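Long-range contact in putative periplasmic protein (Bacteroides eggerthii, PDB 4HBR), which is of unknown function but is a putative periplasmic protein, probably of the PepSY-like, beta-lactamase-inhibitor-like family, with an all-antiparallel sheet: residues G39-V44 with Q56-T61. Numbering follows the deposited sequence.
Sequences GFDTRV and QTDWET
Arg-43 reaches across to Gln-56 and Asp-58 with its guanidinium, and its side chain is worth following outward. From CB, CG sits beside the backbone N, anti to the carbonyl carbon, and the chain then bends at chi3 (-60°), which swings the head over the neighbouring strand 56-58. NE makes a weak, long bond to Gln-56 OE1 (3.4 Å) and another weak one to a water that donates to the same oxygen. NH2 does most of the work: it gives one hydrogen to Gln-56 OE1, on an in-plane lone pair, at 2.9 Å, and the other almost straight to Asp-58 OD1, also at 2.9 Å. NH1 closes the end-on salt bridge, meeting Asp-58 OD2 at 3.0 Å from above the carboxylate, whose plane is turned 44° from the guanidinium. Asp-58 OD1 also hydrogen-bonds Thr-87 OG1 on strand 82-90, while Gln-56 NE2 is tied to the Leu-134 carbonyl. Asp-41 OD2 lies 4.5 Å from Asp-58 OD2; a water donating to both oxygens probably eases the repulsion.

Thr-42 and Thr-57 share the other face, their OG1 atoms joined by a water. There the Phe-40 ring extends past Thr-57 CG2 and takes Trp-59 CD1 over one face, 4.0 Å from CZ, an edge-to-face pair with planes at 67°. Along the backbone, Arg-43 and Gln-56 exchange bonds, and Asp-58 N donates to Asp-41 O at 2.9 Å. This is an antiparallel beta hairpin, with polar cross-strand pairing on one face, that forms the third and fourth strands of the eight-stranded meander.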
loop_
_atom_site.group_PDB
_atom_site.type_symbol
_atom_site.label_atom_id
_atom_site.label_comp_id
_atom_site.label_asym_id
_atom_site.label_seq_id
_atom_site.Cartn_x
_atom_site.Cartn_y
_atom_site.Cartn_z
ATOM N N GLY A 39 1.467 -10.525 10.855
ATOM C CA GLY A 39 0.551 -9.602 11.528
ATOM C C GLY A 39 0.143 -8.382 10.715
ATOM O O GLY A 39 -0.633 -7.545 11.198
ATOM N N PHE A 40 0.645 -8.264 9.471
ATOM C CA PHE A 40 0.307 -7.123 8.620
ATOM C C PHE A 40 -0.544 -7.509 7.447
ATOM O O PHE A 40 -0.253 -8.516 6.804
ATOM C CB PHE A 40 1.580 -6.444 8.085
ATOM C CG PHE A 40 2.508 -5.833 9.113
ATOM C CD1 PHE A 40 2.089 -4.769 9.908
ATOM C CD2 PHE A 40 3.819 -6.279 9.244
ATOM C CE1 PHE A 40 2.953 -4.185 10.841
ATOM C CE2 PHE A 40 4.687 -5.680 10.168
ATOM C CZ PHE A 40 4.247 -4.637 10.960
ATOM N N ASP A 41 -1.565 -6.689 7.139
ATOM C CA ASP A 41 -2.390 -6.856 5.935
ATOM C C ASP A 41 -1.495 -6.637 4.736
ATOM O O ASP A 41 -0.774 -5.643 4.684
ATOM C CB ASP A 41 -3.600 -5.900 5.908
ATOM C CG ASP A 41 -4.638 -6.205 6.967
ATOM O OD1 ASP A 41 -4.828 -7.400 7.290
ATOM O OD2 ASP A 41 -5.269 -5.253 7.468
ATOM N N THR A 42 -1.460 -7.618 3.837
ATOM C CA THR A 42 -0.603 -7.635 2.661
ATOM C C THR A 42 -1.425 -7.834 1.404
ATOM O O THR A 42 -2.346 -8.641 1.388
ATOM C CB THR A 42 0.458 -8.761 2.821
ATOM O OG1 THR A 42 1.126 -8.598 4.071
ATOM C CG2 THR A 42 1.481 -8.798 1.679
ATOM N N ARG A 43 -1.080 -7.106 0.350
ATOM C CA ARG A 43 -1.709 -7.203 -0.962
ATOM C C ARG A 43 -0.610 -7.332 -2.003
ATOM O O ARG A 43 0.427 -6.686 -1.870
ATOM C CB ARG A 43 -2.616 -6.005 -1.249
ATOM C CG ARG A 43 -3.838 -5.937 -0.343
ATOM C CD ARG A 43 -4.594 -4.617 -0.491
ATOM N NE ARG A 43 -3.766 -3.444 -0.156
ATOM C CZ ARG A 43 -3.446 -3.037 1.075
ATOM N NH1 ARG A 43 -3.844 -3.725 2.138
ATOM N NH2 ARG A 43 -2.709 -1.949 1.246
ATOM N N VAL A 44 -0.796 -8.227 -2.991
ATOM C CA VAL A 44 0.177 -8.471 -4.068
ATOM C C VAL A 44 -0.575 -8.440 -5.395
ATOM O O VAL A 44 -1.560 -9.159 -5.543
ATOM C CB VAL A 44 1.005 -9.799 -3.885
ATOM C CG1 VAL A 44 2.134 -9.902 -4.918
ATOM C CG2 VAL A 44 1.587 -9.894 -2.487
ATOM N N GLN A 56 2.073 -4.487 -1.196
ATOM C CA GLN A 56 1.715 -3.485 -0.194
ATOM C C GLN A 56 1.611 -4.144 1.164
ATOM O O GLN A 56 1.015 -5.220 1.283
ATOM C CB GLN A 56 0.420 -2.747 -0.551
ATOM C CG GLN A 56 0.598 -1.761 -1.699
ATOM C CD GLN A 56 -0.631 -0.969 -2.004
ATOM O OE1 GLN A 56 -1.644 -1.014 -1.292
ATOM N NE2 GLN A 56 -0.577 -0.256 -3.108
ATOM N N THR A 57 2.247 -3.526 2.184
ATOM C CA THR A 57 2.261 -3.974 3.589
ATOM C C THR A 57 1.665 -2.851 4.426
ATOM O O THR A 57 2.246 -1.761 4.466
ATOM C CB THR A 57 3.703 -4.340 4.022
ATOM O OG1 THR A 57 4.171 -5.407 3.208
ATOM C CG2 THR A 57 3.821 -4.736 5.484
ATOM N N ASP A 58 0.500 -3.096 5.076
ATOM C CA ASP A 58 -0.110 -2.078 5.921
ATOM C C ASP A 58 0.532 -2.119 7.280
ATOM O O ASP A 58 0.155 -2.911 8.131
ATOM C CB ASP A 58 -1.638 -2.212 6.023
ATOM C CG ASP A 58 -2.401 -1.839 4.769
ATOM O OD1 ASP A 58 -1.805 -1.183 3.878
ATOM O OD2 ASP A 58 -3.600 -2.175 4.688
ATOM N N TRP A 59 1.536 -1.279 7.459
ATOM C CA TRP A 59 2.276 -1.085 8.699
ATOM C C TRP A 59 1.365 -0.437 9.738
ATOM O O TRP A 59 1.548 -0.672 10.927
ATOM C CB TRP A 59 3.474 -0.173 8.408
ATOM C CG TRP A 59 4.685 -0.840 7.826
ATOM C CD1 TRP A 59 5.056 -2.149 7.976
ATOM C CD2 TRP A 59 5.809 -0.171 7.215
ATOM N NE1 TRP A 59 6.308 -2.352 7.432
ATOM C CE2 TRP A 59 6.797 -1.156 6.965
ATOM C CE3 TRP A 59 6.054 1.161 6.811
ATOM C CZ2 TRP A 59 8.014 -0.857 6.351
ATOM C CZ3 TRP A 59 7.258 1.460 6.190
ATOM C CH2 TRP A 59 8.236 0.467 5.991
ATOM N N GLU A 60 0.397 0.410 9.272
ATOM C CA GLU A 60 -0.651 1.121 10.018
ATOM C C GLU A 60 -0.148 2.284 10.890
ATOM O O GLU A 60 -0.837 3.305 10.972
ATOM C CB GLU A 60 -1.469 0.147 10.898
ATOM C CG GLU A 60 -2.324 -0.807 10.077
ATOM C CD GLU A 60 -3.155 -1.833 10.825
ATOM O OE1 GLU A 60 -3.081 -1.893 12.075
ATOM O OE2 GLU A 60 -3.879 -2.593 10.142
ATOM N N THR A 61 1.003 2.127 11.555
ATOM C CA THR A 61 1.558 3.126 12.467
ATOM C C THR A 61 2.906 3.668 11.966
ATOM O O THR A 61 3.634 2.969 11.271
ATOM C CB THR A 61 1.671 2.517 13.885
ATOM O OG1 THR A 61 2.387 1.273 13.828
ATOM C CG2 THR A 61 0.294 2.290 14.526
HETATM O O HOH W 1 -1.902 -4.489 8.823
HETATM O O HOH W 2 -5.130 -2.442 6.854
HETATM O O HOH W 3 3.697 -7.816 4.039
HETATM O O HOH W 4 -4.696 -1.284 -1.775
#